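Local coordinates for protein 1-pyrroline-5-carboxylate dehydrogenase (Thermus thermophilus, PDB 1UZB) that probably oxidises L-glutamate gamma-semialdehyde, the open form of 1-pyrroline-5-carboxylate, to L-glutamate with NAD+ as a member of the aldehyde dehydrogenase family, at residues A[5-9]-A[479-483]; A[105-110]-A[138-143]. All blocks are in the same frame, centred on the assembly; numbering follows the deposited sequence.

Contact 1 (A[5-9]-A[479-483]); sequences PFRNE and LVGVQ
With CG of N8 set anti to its carbonyl carbon (chi1 -66°), the amide of N8 reaches out from the N-terminal arm to V480, while F6, whose CG lies opposite its own backbone nitrogen (chi1 172°), swings its ring toward the same carbonyl. ND2 of N8 donates to V480 O over 2.9 Å. The bond is nearly straight, 163° at the hydrogen, and it lands in the carbonyl plane on a lone pair; the acceptor in turn lies close to the amide plane of N8. A second hydrogen bond runs from the same ND2 to OD2 of D140 on helix 128-149, and two oxygen acceptors beside it are consistent with this end of the amide being the nitrogen. OD1 then faces the methyl CG2 of V482 at 3.6 Å.

In this aldehyde dehydrogenase fold, the arm ahead of helix 17-32 is thus laid against the loop that follows strand 468-471, with helix 128-149 alongside both. F6 CE2 approaches V480 O obliquely at 3.7 Å, and CZ touches CG1 of V480 at 4.1 Å. Y144 meets the F6 ring edge to face, and V160 of a second subunit packs on it as well.

The backbone angles of G481 are ones at which a CB would be jammed against the carbonyl of V480 and pressed close to F6 CE2. The turn is tied internally by Q483, whose OE1 accepts a hydrogen bond from the backbone N of L479 at 2.8 Å; its NE2 bonds to OD1 of N167 in the second subunit.

Contact 2 (A[105-110]-A[138-143]); sequences AAALMR and AIDFIE
A106 packs on I142, and M109 on A138, I139 and I142, where helices 95-111 and 128-149 of the aldehyde dehydrogenase fold lie together as a nearly antiparallel pair, their local axes 9.2 Å apart at 164°. The small A106 lets the backbones come close: its CA is 5.5 Å from that of I139, and its CB touches I142 CG2 at 3.6 Å.

M109 can be followed outward. CB leads to a CG anti to the backbone nitrogen (chi1 -178°), which lies beside CG1 of I139. SD comes next, 3.6 Å from A138 CB and also against I139 CG1. A bend at the last torsion then turns CE to CD1 of I142, at 4.1 Å. T191 of helix 188-199 closes over M109, A138 and I142.

At the more open border, R110 crosses E143 at about a right angle, and CG2 of I139 lies obliquely beside the guanidinium, near NH1. E143 OE1 is held by R147, while OE2 serves R110 and lies 3.3 Å from A106 CB; replacing E143 with an alanine would probably leave both arginines without this shared carboxylate and uncover A106 CB. NH1 of R110 donates a hydrogen bond to OE2 of E143 at 2.9 Å, part of a salt bridge, the oxygen lying in the guanidinium plane but the nitrogen standing 44° out of the carboxylate plane.

Contact 1 and contact 2 have centres 12 Å apart. Contact 1 rests against helix 128-149, which supplies segment 138-143 to contact 2 and faces helix 95-111 on one side and the N-terminal arm on another. E9 of the arm makes two of the polar links: its N lies 2.7 Å from D140 OD1, a probable hydrogen bond, and its OE1 forms a 3.0 Å salt bridge with R110 NE. Packing adds V480 CG2 on F141 CE2 at 3.5 Å and F6 CE1 on D140 O at 3.6 Å. In sequence, contact 2 is nested within the long loop that contact 1 closes. A bound methylpentanediol, probably from the crystallisation liquor, lies about 4 Å from the F6 side chain.

Contact 1 (A[5-9]-A[479-483])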
loop_
_atom_site.group_PDB
_atom_site.type_symbol
_atom_site.label_atom_id
_atom_site.label_comp_id
_atom_site.label_asym_id
_atom_site.label_seq_id
_atom_site.Cartn_x
_atom_site.Cartn_y
_atom_site.Cartn_z
ATOM N N PRO A 5 -10.400 -13.227 7.306
ATOM C CA PRO A 5 -9.282 -12.836 8.164
ATOM C C PRO A 5 -9.263 -13.725 9.403
ATOM O O PRO A 5 -10.310 -14.165 9.882
ATOM C CB PRO A 5 -9.604 -11.383 8.508
ATOM C CG PRO A 5 -10.321 -10.903 7.291
ATOM C CD PRO A 5 -11.241 -12.064 6.970
ATOM N N PHE A 6 -8.069 -13.997 9.908
ATOM C CA PHE A 6 -7.910 -14.820 11.095
ATOM C C PHE A 6 -8.656 -14.250 12.293
ATOM O O PHE A 6 -8.650 -13.039 12.523
ATOM C CB PHE A 6 -6.428 -14.934 11.460
ATOM C CG PHE A 6 -6.181 -15.606 12.779
ATOM C CD1 PHE A 6 -6.073 -16.991 12.866
ATOM C CD2 PHE A 6 -6.094 -14.851 13.948
ATOM C CE1 PHE A 6 -5.885 -17.615 14.099
ATOM C CE2 PHE A 6 -5.907 -15.460 15.184
ATOM C CZ PHE A 6 -5.803 -16.845 15.262
ATOM N N ARG A 7 -9.295 -15.141 13.045
ATOM C CA ARG A 7 -9.999 -14.787 14.270
ATOM C C ARG A 7 -9.712 -15.926 15.237
ATOM O O ARG A 7 -9.622 -17.084 14.822
ATOM C CB ARG A 7 -11.514 -14.681 14.056
ATOM C CG ARG A 7 -11.957 -13.637 13.043
ATOM C CD ARG A 7 -13.365 -13.137 13.353
ATOM N NE ARG A 7 -14.344 -14.218 13.439
ATOM C CZ ARG A 7 -14.808 -14.899 12.395
ATOM N NH1 ARG A 7 -14.384 -14.615 11.172
ATOM N NH2 ARG A 7 -15.697 -15.867 12.575
ATOM N N ASN A 8 -9.550 -15.612 16.517
ATOM C CA ASN A 8 -9.293 -16.660 17.497
ATOM C C ASN A 8 -10.541 -17.495 17.760
ATOM O O ASN A 8 -11.660 -16.978 17.764
ATOM C CB ASN A 8 -8.805 -16.059 18.819
ATOM C CG ASN A 8 -7.448 -15.396 18.691
ATOM O OD1 ASN A 8 -7.349 -14.202 18.407
ATOM N ND2 ASN A 8 -6.392 -16.175 18.890
ATOM N N GLU A 9 -10.339 -18.791 17.973
ATOM C CA GLU A 9 -11.430 -19.718 18.256
ATOM C C GLU A 9 -11.947 -19.408 19.658
ATOM O O GLU A 9 -11.179 -19.384 20.612
ATOM C CB GLU A 9 -10.907 -21.155 18.199
ATOM C CG GLU A 9 -11.924 -22.252 18.498
ATOM C CD GLU A 9 -12.946 -22.442 17.394
ATOM O OE1 GLU A 9 -12.642 -22.113 16.230
ATOM O OE2 GLU A 9 -14.052 -22.942 17.691
ATOM N N LEU A 479 -2.770 -15.544 23.524
ATOM C CA LEU A 479 -3.554 -15.926 22.358
ATOM C C LEU A 479 -2.752 -15.869 21.073
ATOM O O LEU A 479 -2.025 -14.911 20.823
ATOM C CB LEU A 479 -4.775 -15.018 22.230
ATOM C CG LEU A 479 -5.824 -15.136 23.338
ATOM C CD1 LEU A 479 -6.871 -14.048 23.169
ATOM C CD2 LEU A 479 -6.466 -16.511 23.296
ATOM N N VAL A 480 -2.889 -16.912 20.262
ATOM C CA VAL A 480 -2.212 -16.988 18.978
ATOM C C VAL A 480 -2.538 -15.731 18.170
ATOM O O VAL A 480 -3.690 -15.285 18.127
ATOM C CB VAL A 480 -2.675 -18.241 18.200
ATOM C CG1 VAL A 480 -2.203 -18.177 16.752
ATOM C CG2 VAL A 480 -2.127 -19.490 18.874
ATOM N N GLY A 481 -1.511 -15.147 17.558
ATOM C CA GLY A 481 -1.698 -13.956 16.746
ATOM C C GLY A 481 -1.713 -12.644 17.510
ATOM O O GLY A 481 -1.138 -11.649 17.060
ATOM N N VAL A 482 -2.364 -12.641 18.669
ATOM C CA VAL A 482 -2.482 -11.451 19.507
ATOM C C VAL A 482 -1.219 -11.192 20.316
ATOM O O VAL A 482 -0.709 -10.068 20.355
ATOM C CB VAL A 482 -3.657 -11.593 20.502
ATOM C CG1 VAL A 482 -3.814 -10.318 21.313
ATOM C CG2 VAL A 482 -4.945 -11.915 19.753
ATOM N N GLN A 483 -0.726 -12.247 20.953
ATOM C CA GLN A 483 0.459 -12.164 21.789
ATOM C C GLN A 483 1.549 -13.164 21.419
ATOM O O GLN A 483 1.572 -14.285 21.937
ATOM C CB GLN A 483 0.067 -12.363 23.259
ATOM C CG GLN A 483 -0.769 -11.229 23.838
ATOM C CD GLN A 483 -2.157 -11.662 24.289
ATOM O OE1 GLN A 483 -2.474 -12.854 24.357
ATOM N NE2 GLN A 483 -2.992 -10.686 24.611
#

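Contact 2 (A[105-110]-A[138-143])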
loop_
_atom_site.group_PDB
_atom_site.type_symbol
_atom_site.label_atom_id
_atom_site.label_comp_id
_atom_site.label_asym_id
_atom_site.label_seq_id
_atom_site.Cartn_x
_atom_site.Cartn_y
_atom_site.Cartn_z
ATOM N N ALA A 105 -7.492 -29.587 8.177
ATOM C CA ALA A 105 -7.211 -30.169 9.484
ATOM C C ALA A 105 -7.863 -29.361 10.607
ATOM O O ALA A 105 -8.370 -29.932 11.574
ATOM C CB ALA A 105 -5.705 -30.263 9.710
ATOM N N ALA A 106 -7.851 -28.035 10.486
ATOM C CA ALA A 106 -8.456 -27.192 11.509
ATOM C C ALA A 106 -9.961 -27.425 11.574
ATOM O O ALA A 106 -10.542 -27.455 12.659
ATOM C CB ALA A 106 -8.165 -25.726 11.223
ATOM N N ALA A 107 -10.591 -27.588 10.412
ATOM C CA ALA A 107 -12.032 -27.820 10.366
ATOM C C ALA A 107 -12.365 -29.155 11.020
ATOM O O ALA A 107 -13.359 -29.273 11.737
ATOM C CB ALA A 107 -12.526 -27.802 8.924
ATOM N N LEU A 108 -11.530 -30.157 10.770
ATOM C CA LEU A 108 -11.735 -31.475 11.354
ATOM C C LEU A 108 -11.519 -31.433 12.865
ATOM O O LEU A 108 -12.249 -32.081 13.620
ATOM C CB LEU A 108 -10.791 -32.492 10.706
ATOM C CG LEU A 108 -11.064 -32.776 9.225
ATOM C CD1 LEU A 108 -9.973 -33.680 8.669
ATOM C CD2 LEU A 108 -12.438 -33.423 9.061
ATOM N N MET A 109 -10.523 -30.670 13.313
ATOM C CA MET A 109 -10.264 -30.565 14.743
ATOM C C MET A 109 -11.417 -29.829 15.422
ATOM O O MET A 109 -11.847 -30.207 16.513
ATOM C CB MET A 109 -8.951 -29.822 15.001
ATOM C CG MET A 109 -8.592 -29.731 16.484
ATOM S SD MET A 109 -6.954 -29.041 16.819
ATOM C CE MET A 109 -5.913 -30.439 16.404
ATOM N N ARG A 110 -11.927 -28.785 14.772
ATOM C CA ARG A 110 -13.030 -28.017 15.332
ATOM C C ARG A 110 -14.266 -28.894 15.544
ATOM O O ARG A 110 -14.982 -28.739 16.534
ATOM C CB ARG A 110 -13.365 -26.832 14.417
ATOM C CG ARG A 110 -14.367 -25.853 15.011
ATOM C CD ARG A 110 -14.618 -24.651 14.103
ATOM N NE ARG A 110 -13.439 -23.801 13.937
ATOM C CZ ARG A 110 -12.661 -23.788 12.858
ATOM N NH1 ARG A 110 -11.612 -22.977 12.804
ATOM N NH2 ARG A 110 -12.931 -24.582 11.831
ATOM N N ALA A 138 -4.955 -24.839 19.793
ATOM C CA ALA A 138 -4.470 -25.744 18.749
ATOM C C ALA A 138 -5.100 -25.364 17.407
ATOM O O ALA A 138 -4.417 -25.287 16.387
ATOM C CB ALA A 138 -4.824 -27.189 19.101
ATOM N N ILE A 139 -6.412 -25.138 17.417
ATOM C CA ILE A 139 -7.122 -24.744 16.210
ATOM C C ILE A 139 -6.530 -23.416 15.731
ATOM O O ILE A 139 -6.271 -23.240 14.537
ATOM C CB ILE A 139 -8.632 -24.596 16.497
ATOM C CG1 ILE A 139 -9.228 -25.968 16.830
ATOM C CG2 ILE A 139 -9.338 -23.992 15.298
ATOM C CD1 ILE A 139 -10.603 -25.905 17.467
ATOM N N ASP A 140 -6.292 -22.496 16.666
ATOM C CA ASP A 140 -5.712 -21.199 16.318
ATOM C C ASP A 140 -4.363 -21.344 15.617
ATOM O O ASP A 140 -4.101 -20.655 14.633
ATOM C CB ASP A 140 -5.523 -20.314 17.559
ATOM C CG ASP A 140 -6.826 -19.735 18.083
ATOM O OD1 ASP A 140 -7.860 -19.830 17.389
ATOM O OD2 ASP A 140 -6.807 -19.165 19.198
ATOM N N PHE A 141 -3.497 -22.218 16.125
ATOM C CA PHE A 141 -2.189 -22.408 15.499
ATOM C C PHE A 141 -2.339 -22.843 14.043
ATOM O O PHE A 141 -1.652 -22.329 13.160
ATOM C CB PHE A 141 -1.363 -23.461 16.248
ATOM C CG PHE A 141 -0.644 -22.937 17.459
ATOM C CD1 PHE A 141 -0.704 -23.633 18.661
ATOM C CD2 PHE A 141 0.123 -21.775 17.397
ATOM C CE1 PHE A 141 -0.011 -23.187 19.787
ATOM C CE2 PHE A 141 0.821 -21.321 18.517
ATOM C CZ PHE A 141 0.752 -22.028 19.713
ATOM N N ILE A 142 -3.236 -23.791 13.792
ATOM C CA ILE A 142 -3.441 -24.279 12.435
ATOM C C ILE A 142 -3.959 -23.168 11.522
ATOM O O ILE A 142 -3.427 -22.953 10.432
ATOM C CB ILE A 142 -4.432 -25.460 12.412
ATOM C CG1 ILE A 142 -3.918 -26.597 13.299
ATOM C CG2 ILE A 142 -4.602 -25.958 10.987
ATOM C CD1 ILE A 142 -4.926 -27.718 13.498
ATOM N N GLU A 143 -4.991 -22.460 11.974
ATOM C CA GLU A 143 -5.580 -21.376 11.192
ATOM C C GLU A 143 -4.585 -20.243 10.948
ATOM O O GLU A 143 -4.502 -19.701 9.843
ATOM C CB GLU A 143 -6.810 -20.811 11.913
ATOM C CG GLU A 143 -7.992 -21.761 12.046
ATOM C CD GLU A 143 -8.794 -21.902 10.762
ATOM O OE1 GLU A 143 -8.575 -21.114 9.823
ATOM O OE2 GLU A 143 -9.658 -22.802 10.698
#